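Local atomic coordinates of putative glycyl-glycine endopeptidase lytM (Ruminococcus gnavus, PDB entry 3NYY), a protein that probably acts as a metalloendopeptidase of the M23 family, whose members, typically zinc-dependent, cut peptide bonds in bacterial cell-wall peptidoglycan. Residues Trp45-Phe50 against Arg54-Val59. Numbering follows the deposited sequence.
Sequences WMATDF and RFPGKV. With SO4 (sulfate ion), chain H.
The ring of Phe-55 receives Thr-48 at its edge: methyl CG2 lies in the ring plane, 3.8 Å from CD1, while CG2 of Val-59 sits over one face toward the rim, and Gly-57 O and Lys-58 N lie near another part of the edge. Ala-47 CB approaches the ring obliquely, 4.2 Å from CE1. Trp-45 CB lies over the centre of one Phe-50 face, and Phe-50 CE2 over one Trp-45 face toward its rim. At the edge of the Arg-54 guanidinium, in its plane, lies O1 of a sulfate, probably from the crystallisation liquor. With CG anti to the backbone N (chi1 -176°), the ring of Phe-55 comes to lie where Ala-47 and Thr-48 meet it. Thr-48 CG2 also touches the backbone, 3.7 Å from Phe-55 CA, and its hydroxyl OG1 is hydrogen-bonded to Tyr-44 O and to Glu-51 N. Pro-56 completes the apolar patch, its CD resting 4.0 Å from Ala-47 CB. No hydrogen bond joins the segments. Arg-54, bent at chi3, curls round the sulfate, whose O1 takes a nearly straight bond from Arg-54 NE (2.9 Å, 172°) and another from Arg-54 N; Arg-53 NH2 binds the same ion. On the helix side the chain turns back in a Schellman motif, Phe-50 N bonding to Trp-45 O at 2.8 Å. The contact thus folds the loop after helix 37-48 back over that helix's C-terminal end, at the surface of the N-terminal region; Ala-47 and Phe-55 both touch Leu-67 of helix 61-71, where Phe-55 also meets the Phe-64 ring, and Trp-45 and Phe-50 touch Tyr-80 of helix 77-88.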
loop_
_atom_site.group_PDB
_atom_site.type_symbol
_atom_site.label_atom_id
_atom_site.label_comp_id
_atom_site.label_asym_id
_atom_site.label_seq_id
_atom_site.Cartn_x
_atom_site.Cartn_y
_atom_site.Cartn_z
ATOM N N TRP A 45 16.893 18.906 0.353
ATOM C CA TRP A 45 16.051 19.354 -0.768
ATOM C C TRP A 45 16.588 20.589 -1.460
ATOM O O TRP A 45 16.506 20.710 -2.690
ATOM C CB TRP A 45 14.614 19.551 -0.348
ATOM C CG TRP A 45 13.906 18.252 0.015
ATOM C CD1 TRP A 45 14.091 17.008 -0.578
ATOM C CD2 TRP A 45 12.913 18.070 1.040
ATOM N NE1 TRP A 45 13.275 16.084 0.030
ATOM C CE2 TRP A 45 12.545 16.701 1.020
ATOM C CE3 TRP A 45 12.315 18.926 1.973
ATOM C CZ2 TRP A 45 11.584 16.166 1.898
ATOM C CZ3 TRP A 45 11.372 18.410 2.866
ATOM C CH2 TRP A 45 11.026 17.035 2.830
HETATM N N MSE A 46 17.102 21.551 -0.688
HETATM C CA MSE A 46 17.684 22.729 -1.299
HETATM C C MSE A 46 18.906 22.406 -2.131
HETATM O O MSE A 46 19.028 22.889 -3.261
HETATM C CB MSE A 46 18.036 23.779 -0.218
HETATM C CG MSE A 46 16.835 24.530 0.329
HETATM SE SE MSE A 46 15.919 25.602 -0.966
HETATM C CE MSE A 46 14.321 24.765 -1.158
ATOM N N ALA A 47 19.779 21.560 -1.610
ATOM C CA ALA A 47 21.036 21.260 -2.276
ATOM C C ALA A 47 20.810 20.396 -3.524
ATOM O O ALA A 47 21.631 20.461 -4.435
ATOM C CB ALA A 47 21.994 20.556 -1.314
ATOM N N THR A 48 19.742 19.583 -3.546
ATOM C CA THR A 48 19.427 18.689 -4.675
ATOM C C THR A 48 18.283 19.191 -5.575
ATOM O O THR A 48 17.858 18.463 -6.469
ATOM C CB THR A 48 19.024 17.291 -4.190
ATOM O OG1 THR A 48 17.829 17.403 -3.402
ATOM C CG2 THR A 48 20.164 16.626 -3.353
ATOM N N ASP A 49 17.785 20.411 -5.324
ATOM C CA ASP A 49 16.600 20.936 -5.998
ATOM C C ASP A 49 15.466 19.868 -5.935
ATOM O O ASP A 49 14.861 19.518 -6.959
ATOM C CB ASP A 49 16.922 21.309 -7.460
ATOM C CG ASP A 49 18.047 22.338 -7.590
ATOM O OD1 ASP A 49 18.388 23.012 -6.573
ATOM O OD2 ASP A 49 18.589 22.462 -8.722
ATOM N N PHE A 50 15.198 19.366 -4.733
ATOM C CA PHE A 50 14.162 18.331 -4.501
ATOM C C PHE A 50 14.403 17.063 -5.319
ATOM O O PHE A 50 13.506 16.553 -6.003
ATOM C CB PHE A 50 12.745 18.872 -4.690
ATOM C CG PHE A 50 12.338 19.809 -3.601
ATOM C CD1 PHE A 50 12.807 21.100 -3.601
ATOM C CD2 PHE A 50 11.571 19.366 -2.521
ATOM C CE1 PHE A 50 12.468 21.967 -2.567
ATOM C CE2 PHE A 50 11.239 20.214 -1.517
ATOM C CZ PHE A 50 11.673 21.513 -1.542
ATOM N N ARG A 54 22.155 15.987 -8.255
ATOM C CA ARG A 54 22.939 15.197 -7.301
ATOM C C ARG A 54 23.293 16.022 -6.072
ATOM O O ARG A 54 23.434 17.246 -6.139
ATOM C CB ARG A 54 24.208 14.665 -7.966
ATOM C CG ARG A 54 23.936 13.613 -9.032
ATOM C CD ARG A 54 25.227 13.279 -9.760
ATOM N NE ARG A 54 25.804 14.493 -10.350
ATOM C CZ ARG A 54 27.080 14.644 -10.703
ATOM N NH1 ARG A 54 27.957 13.660 -10.536
ATOM N NH2 ARG A 54 27.486 15.802 -11.215
ATOM N N PHE A 55 23.410 15.355 -4.934
ATOM C CA PHE A 55 23.793 16.014 -3.710
ATOM C C PHE A 55 25.296 16.303 -3.802
ATOM O O PHE A 55 26.072 15.376 -3.978
ATOM C CB PHE A 55 23.502 15.098 -2.529
ATOM C CG PHE A 55 23.769 15.723 -1.190
ATOM C CD1 PHE A 55 22.782 16.447 -0.542
ATOM C CD2 PHE A 55 24.993 15.558 -0.550
ATOM C CE1 PHE A 55 22.999 17.009 0.702
ATOM C CE2 PHE A 55 25.214 16.116 0.698
ATOM C CZ PHE A 55 24.214 16.834 1.331
ATOM N N PRO A 56 25.713 17.580 -3.692
ATOM C CA PRO A 56 27.118 17.859 -3.977
ATOM C C PRO A 56 28.113 17.400 -2.916
ATOM O O PRO A 56 29.206 16.961 -3.283
ATOM C CB PRO A 56 27.166 19.389 -4.097
ATOM C CG PRO A 56 25.809 19.850 -4.098
ATOM C CD PRO A 56 24.968 18.818 -3.422
ATOM N N GLY A 57 27.750 17.492 -1.637
ATOM C CA GLY A 57 28.668 17.164 -0.539
ATOM C C GLY A 57 28.556 15.752 0.031
ATOM O O GLY A 57 28.149 14.797 -0.666
ATOM N N LYS A 58 28.941 15.619 1.303
ATOM C CA LYS A 58 28.867 14.345 2.000
ATOM C C LYS A 58 27.567 14.298 2.769
ATOM O O LYS A 58 27.215 15.281 3.434
ATOM C CB LYS A 58 30.057 14.184 2.958
ATOM C CG LYS A 58 31.444 14.101 2.266
ATOM C CD LYS A 58 31.502 13.080 1.105
ATOM C CE LYS A 58 30.884 11.720 1.449
ATOM N N VAL A 59 26.839 13.181 2.669
ATOM C CA VAL A 59 25.601 13.000 3.441
ATOM C C VAL A 59 26.049 12.583 4.843
ATOM O O VAL A 59 26.174 11.396 5.161
ATOM C CB VAL A 59 24.655 11.950 2.815
ATOM C CG1 VAL A 59 23.503 11.624 3.770
ATOM C CG2 VAL A 59 24.121 12.457 1.486
HETATM S S SO4 H . 24.571 17.978 -10.535
HETATM O O1 SO4 H . 23.895 16.665 -10.575
HETATM O O2 SO4 H . 24.294 18.682 -9.278
HETATM O O3 SO4 H . 26.007 17.757 -10.610
HETATM O O4 SO4 H . 24.112 18.764 -11.678
#